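Local coordinates for protein DsbA-like disulfide oxidoreductase (PDB 6EEZ) that acts in thiol-disulfide exchange as an atypical DsbA-like disulfide isomerase, probably reshuffling disulfide bonds in substrate proteins through a thioredoxin-type cysteine pair, at residues F40-S44 / H100-L104; A77-A81 / F110-I115. All blocks are in the same frame, centred on the assembly; numbering follows the deposited sequence.

Interaction 1. Residues F40-S44 / H100-L104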
loop_
_atom_site.group_PDB
_atom_site.type_symbol
_atom_site.label_atom_id
_atom_site.label_comp_id
_atom_site.label_asym_id
_atom_site.label_seq_id
_atom_site.Cartn_x
_atom_site.Cartn_y
_atom_site.Cartn_z
ATOM N N PHE A 40 -4.131 0.993 -1.541
ATOM C CA PHE A 40 -4.605 0.510 -0.229
ATOM C C PHE A 40 -4.818 -0.994 -0.273
ATOM O O PHE A 40 -5.654 -1.467 -1.032
ATOM C CB PHE A 40 -5.906 1.208 0.178
ATOM C CG PHE A 40 -5.761 2.689 0.418
ATOM C CD1 PHE A 40 -5.768 3.575 -0.642
ATOM C CD2 PHE A 40 -5.626 3.188 1.707
ATOM C CE1 PHE A 40 -5.653 4.940 -0.429
ATOM C CE2 PHE A 40 -5.499 4.532 1.934
ATOM C CZ PHE A 40 -5.518 5.425 0.855
ATOM N N LEU A 41 -4.065 -1.730 0.550
ATOM C CA LEU A 41 -3.967 -3.196 0.461
ATOM C C LEU A 41 -3.969 -3.889 1.832
ATOM O O LEU A 41 -3.468 -3.362 2.817
ATOM C CB LEU A 41 -2.686 -3.598 -0.302
ATOM C CG LEU A 41 -2.814 -3.815 -1.825
ATOM C CD1 LEU A 41 -3.054 -2.513 -2.701
ATOM C CD2 LEU A 41 -1.599 -4.585 -2.342
ATOM N N ASP A 42 -4.567 -5.074 1.860
ATOM C CA ASP A 42 -4.458 -6.024 2.961
ATOM C C ASP A 42 -3.696 -7.206 2.380
ATOM O O ASP A 42 -4.073 -7.733 1.330
ATOM C CB ASP A 42 -5.830 -6.451 3.478
ATOM C CG ASP A 42 -5.754 -7.374 4.670
ATOM O OD1 ASP A 42 -5.112 -8.460 4.581
ATOM O OD2 ASP A 42 -6.353 -7.010 5.712
ATOM N N TYR A 43 -2.616 -7.615 3.039
ATOM C CA TYR A 43 -1.771 -8.665 2.483
ATOM C C TYR A 43 -2.462 -10.041 2.356
ATOM O O TYR A 43 -2.080 -10.842 1.492
ATOM C CB TYR A 43 -0.505 -8.788 3.324
ATOM C CG TYR A 43 0.461 -7.665 3.089
ATOM C CD1 TYR A 43 0.934 -7.385 1.811
ATOM C CD2 TYR A 43 0.913 -6.888 4.139
ATOM C CE1 TYR A 43 1.809 -6.355 1.595
ATOM C CE2 TYR A 43 1.800 -5.871 3.935
ATOM C CZ TYR A 43 2.239 -5.599 2.663
ATOM O OH TYR A 43 3.113 -4.555 2.458
ATOM N N SER A 44 -3.471 -10.319 3.184
ATOM C CA SER A 44 -4.152 -11.619 3.152
ATOM C C SER A 44 -5.353 -11.622 2.202
ATOM O O SER A 44 -6.029 -12.636 2.048
ATOM C CB SER A 44 -4.627 -12.021 4.558
ATOM O OG SER A 44 -3.626 -11.807 5.548
ATOM N N HIS A 100 6.881 -6.227 0.792
ATOM C CA HIS A 100 5.547 -6.038 0.229
ATOM C C HIS A 100 5.192 -7.127 -0.772
ATOM O O HIS A 100 4.149 -7.774 -0.660
ATOM C CB HIS A 100 5.462 -4.658 -0.443
ATOM C CG HIS A 100 4.231 -4.436 -1.271
ATOM N ND1 HIS A 100 3.105 -3.803 -0.779
ATOM C CD2 HIS A 100 3.959 -4.723 -2.566
ATOM C CE1 HIS A 100 2.194 -3.711 -1.728
ATOM N NE2 HIS A 100 2.683 -4.262 -2.828
ATOM N N HIS A 101 6.067 -7.319 -1.753
ATOM C CA HIS A 101 5.777 -8.208 -2.867
ATOM C C HIS A 101 5.824 -9.671 -2.417
ATOM O O HIS A 101 5.020 -10.504 -2.873
ATOM C CB HIS A 101 6.765 -7.973 -4.016
ATOM C CG HIS A 101 6.335 -8.586 -5.305
ATOM N ND1 HIS A 101 6.861 -9.767 -5.779
ATOM C CD2 HIS A 101 5.410 -8.195 -6.212
ATOM C CE1 HIS A 101 6.285 -10.072 -6.927
ATOM N NE2 HIS A 101 5.402 -9.133 -7.215
ATOM N N ALA A 102 6.758 -9.986 -1.525
ATOM C CA ALA A 102 6.814 -11.332 -0.958
ATOM C C ALA A 102 5.568 -11.627 -0.134
ATOM O O ALA A 102 5.063 -12.737 -0.168
ATOM C CB ALA A 102 8.060 -11.516 -0.104
ATOM N N ALA A 103 5.070 -10.646 0.612
ATOM C CA ALA A 103 3.888 -10.871 1.429
ATOM C C ALA A 103 2.690 -11.158 0.525
ATOM O O ALA A 103 1.889 -12.063 0.796
ATOM C CB ALA A 103 3.620 -9.683 2.321
ATOM N N LEU A 104 2.573 -10.394 -0.553
ATOM C CA LEU A 104 1.525 -10.635 -1.534
ATOM C C LEU A 104 1.710 -11.983 -2.247
ATOM O O LEU A 104 0.733 -12.597 -2.686
ATOM C CB LEU A 104 1.485 -9.507 -2.549
ATOM C CG LEU A 104 0.970 -8.174 -1.991
ATOM C CD1 LEU A 104 1.028 -7.091 -3.086
ATOM C CD2 LEU A 104 -0.464 -8.295 -1.401
#
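H100 opens the helical side of this contact. Its imidazole meets Y43 in an offset edge-to-face pair, the tyrosine edge toward the histidine face, centroids 5.6 Å apart and planes at 72°. A weak hydrogen bond joins H100 ND1 to Y43 OH at 3.3 Å, and H100 CE1 sits 3.9 Å from L41 CD2. One turn on, A103 puts its CB over a face of the Y43 ring, 3.8 Å from the centroid and 21° off the normal, a CH-pi contact. L104 then fills the space between L41 and Y43: its CD2 lies 3.6 Å from Y43 CD1, near the ring plane, and its CD1 is 3.7 Å from L41 CD2. Around Y43, D42 OD1 accepts from S44 N at 2.8 Å, an Asx turn that leads the chain toward the C45–C48 disulfide. Helix 96-105 packs on the end of central strand 36-41 and the following loop, joining the helical insertion to the thioredoxin core beside the CxxC site, as in DsbA-like proteins.

Interaction 2. Residues A77-A81 / F110-I115; sequences ASLKA and FSDESI
At the apolar centre, A81 sets its CB over one face of the F110 ring, 3.8 Å from the centroid and 15° off the normal, a CH-pi contact; A81 CB to F110 CE2 is 3.7 Å. Residues 77-81 are a turn of helix 76-91, the CB atoms of A77, K80 and A81 toward the other segment. F110 is still in the loop, with extended backbone (phi/psi -71/148) and chi1 m, its CB toward that helix. A77, one turn before A81, packs beside it: A77 CB is 4.1 Å from F110 CB, and A77 O is 3.6 Å from F110 CD2 while accepting the helical bond from A81 N at 3.1 Å. In register, CA atoms of A77 and F110 are 5.3 Å apart, those of A81 and I115 6.9 Å. I115, with chi1 m and chi2 t, brings CD1 to 3.9 Å from A81 N and 3.9 Å from K80 CB. Two consecutive helices of the insertion that DsbA-like proteins carry in the thioredoxin fold, 76-91 and 96-105, precede the loop through F110, which brings the start of helix 112-121 back against 76-91. That start is N-capped by S111, also extended (-136/164): S114 N gives a weak bond to S111 OG at 3.4 Å, S114 OG donates to S111 O at 3.0 Å, and the first backbone turn closes from I115 N to S111 O at 3.1 Å. At the solvent edge K80 runs out with chi1 m and chi2 to chi4 t, and its NZ salt-bridges D112 OD1 at 2.9 Å, D112 having chi1 m.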
loop_
_atom_site.group_PDB
_atom_site.type_symbol
_atom_site.label_atom_id
_atom_site.label_comp_id
_atom_site.label_asym_id
_atom_site.label_seq_id
_atom_site.Cartn_x
_atom_site.Cartn_y
_atom_site.Cartn_z
ATOM N N ALA A 77 -3.534 -11.976 11.372
ATOM C CA ALA A 77 -2.463 -12.288 10.424
ATOM C C ALA A 77 -2.127 -11.091 9.504
ATOM O O ALA A 77 -0.966 -10.852 9.188
ATOM C CB ALA A 77 -2.859 -13.517 9.592
ATOM N N SER A 78 -3.144 -10.336 9.095
ATOM C CA SER A 78 -2.938 -9.181 8.218
ATOM C C SER A 78 -2.272 -8.038 8.970
ATOM O O SER A 78 -1.440 -7.331 8.429
ATOM C CB SER A 78 -4.261 -8.697 7.634
ATOM O OG SER A 78 -4.769 -9.589 6.667
ATOM N N LEU A 79 -2.656 -7.868 10.226
ATOM C CA LEU A 79 -2.113 -6.806 11.056
ATOM C C LEU A 79 -0.654 -7.061 11.317
ATOM O O LEU A 79 0.152 -6.141 11.291
ATOM C CB LEU A 79 -2.872 -6.710 12.380
ATOM C CG LEU A 79 -2.439 -5.613 13.354
ATOM C CD1 LEU A 79 -2.517 -4.242 12.717
ATOM C CD2 LEU A 79 -3.315 -5.631 14.592
ATOM N N LYS A 80 -0.324 -8.327 11.574
ATOM C CA LYS A 80 1.061 -8.752 11.757
ATOM C C LYS A 80 1.908 -8.477 10.525
ATOM O O LYS A 80 2.993 -7.912 10.624
ATOM C CB LYS A 80 1.131 -10.236 12.077
ATOM C CG LYS A 80 0.698 -10.602 13.467
ATOM C CD LYS A 80 0.832 -12.094 13.624
ATOM C CE LYS A 80 0.516 -12.572 15.025
ATOM N NZ LYS A 80 0.499 -14.048 15.035
ATOM N N ALA A 81 1.412 -8.891 9.368
ATOM C CA ALA A 81 2.167 -8.722 8.143
ATOM C C ALA A 81 2.282 -7.231 7.826
ATOM O O ALA A 81 3.328 -6.760 7.387
ATOM C CB ALA A 81 1.524 -9.489 7.001
ATOM N N PHE A 110 -0.600 -16.049 7.140
ATOM C CA PHE A 110 0.659 -15.701 7.781
ATOM C C PHE A 110 0.768 -16.335 9.169
ATOM O O PHE A 110 -0.233 -16.553 9.861
ATOM C CB PHE A 110 0.825 -14.179 7.882
ATOM C CG PHE A 110 0.792 -13.476 6.557
ATOM C CD1 PHE A 110 1.846 -13.618 5.665
ATOM C CD2 PHE A 110 -0.292 -12.684 6.196
ATOM C CE1 PHE A 110 1.825 -12.994 4.439
ATOM C CE2 PHE A 110 -0.319 -12.048 4.972
ATOM C CZ PHE A 110 0.749 -12.193 4.091
ATOM N N SER A 111 2.004 -16.643 9.536
ATOM C CA SER A 111 2.372 -17.052 10.883
ATOM C C SER A 111 3.651 -16.300 11.246
ATOM O O SER A 111 4.307 -15.742 10.363
ATOM C CB SER A 111 2.585 -18.564 10.968
ATOM O OG SER A 111 3.514 -18.995 10.000
ATOM N N ASP A 112 3.987 -16.264 12.532
ATOM C CA ASP A 112 5.164 -15.541 12.991
ATOM C C ASP A 112 6.366 -15.999 12.194
ATOM O O ASP A 112 7.186 -15.192 11.747
ATOM C CB ASP A 112 5.414 -15.783 14.479
ATOM C CG ASP A 112 4.317 -15.233 15.362
ATOM O OD1 ASP A 112 3.271 -14.788 14.846
ATOM O OD2 ASP A 112 4.501 -15.261 16.592
ATOM N N GLU A 113 6.430 -17.310 11.996
ATOM C CA GLU A 113 7.586 -17.955 11.399
ATOM C C GLU A 113 7.702 -17.592 9.921
ATOM O O GLU A 113 8.765 -17.187 9.456
ATOM C CB GLU A 113 7.495 -19.479 11.568
ATOM C CG GLU A 113 7.202 -19.959 13.007
ATOM C CD GLU A 113 5.704 -20.126 13.307
ATOM O OE1 GLU A 113 5.259 -21.281 13.515
ATOM O OE2 GLU A 113 4.977 -19.111 13.350
ATOM N N SER A 114 6.597 -17.734 9.195
ATOM C CA SER A 114 6.578 -17.479 7.760
ATOM C C SER A 114 6.931 -16.023 7.442
ATOM O O SER A 114 7.551 -15.743 6.414
ATOM C CB SER A 114 5.206 -17.810 7.180
ATOM O OG SER A 114 4.259 -16.835 7.580
ATOM N N ILE A 115 6.525 -15.105 8.321
ATOM C CA ILE A 115 6.902 -13.701 8.195
ATOM C C ILE A 115 8.419 -13.538 8.364
ATOM O O ILE A 115 9.025 -12.739 7.657
ATOM C CB ILE A 115 6.152 -12.806 9.225
ATOM C CG1 ILE A 115 4.677 -12.683 8.838
ATOM C CG2 ILE A 115 6.769 -11.402 9.300
ATOM C CD1 ILE A 115 3.829 -11.912 9.831
#

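How the interactions relate
Interaction 1 is buried, its centre about 8 Å from the centre of the chain against about 16 Å for interaction 2, and ties the end of strand 36-41 and the loop after it to helix 96-105; interaction 2, partly buried, joins helix 76-91 to the start of helix 112-121. The four segments alternate along the chain, so the contacts cross. Aromatic rings, leucines and one weak polar bond make up the first, whereas the second adds a salt bridge at its solvent-facing edge. Each has an alanine methyl over an aromatic ring. They touch: S78 OG probably hydrogen-bonds to D42 OD1 (2.4 Å) and S44 OG (2.7 Å), and F110 CZ packs against A103 O at 3.5 Å.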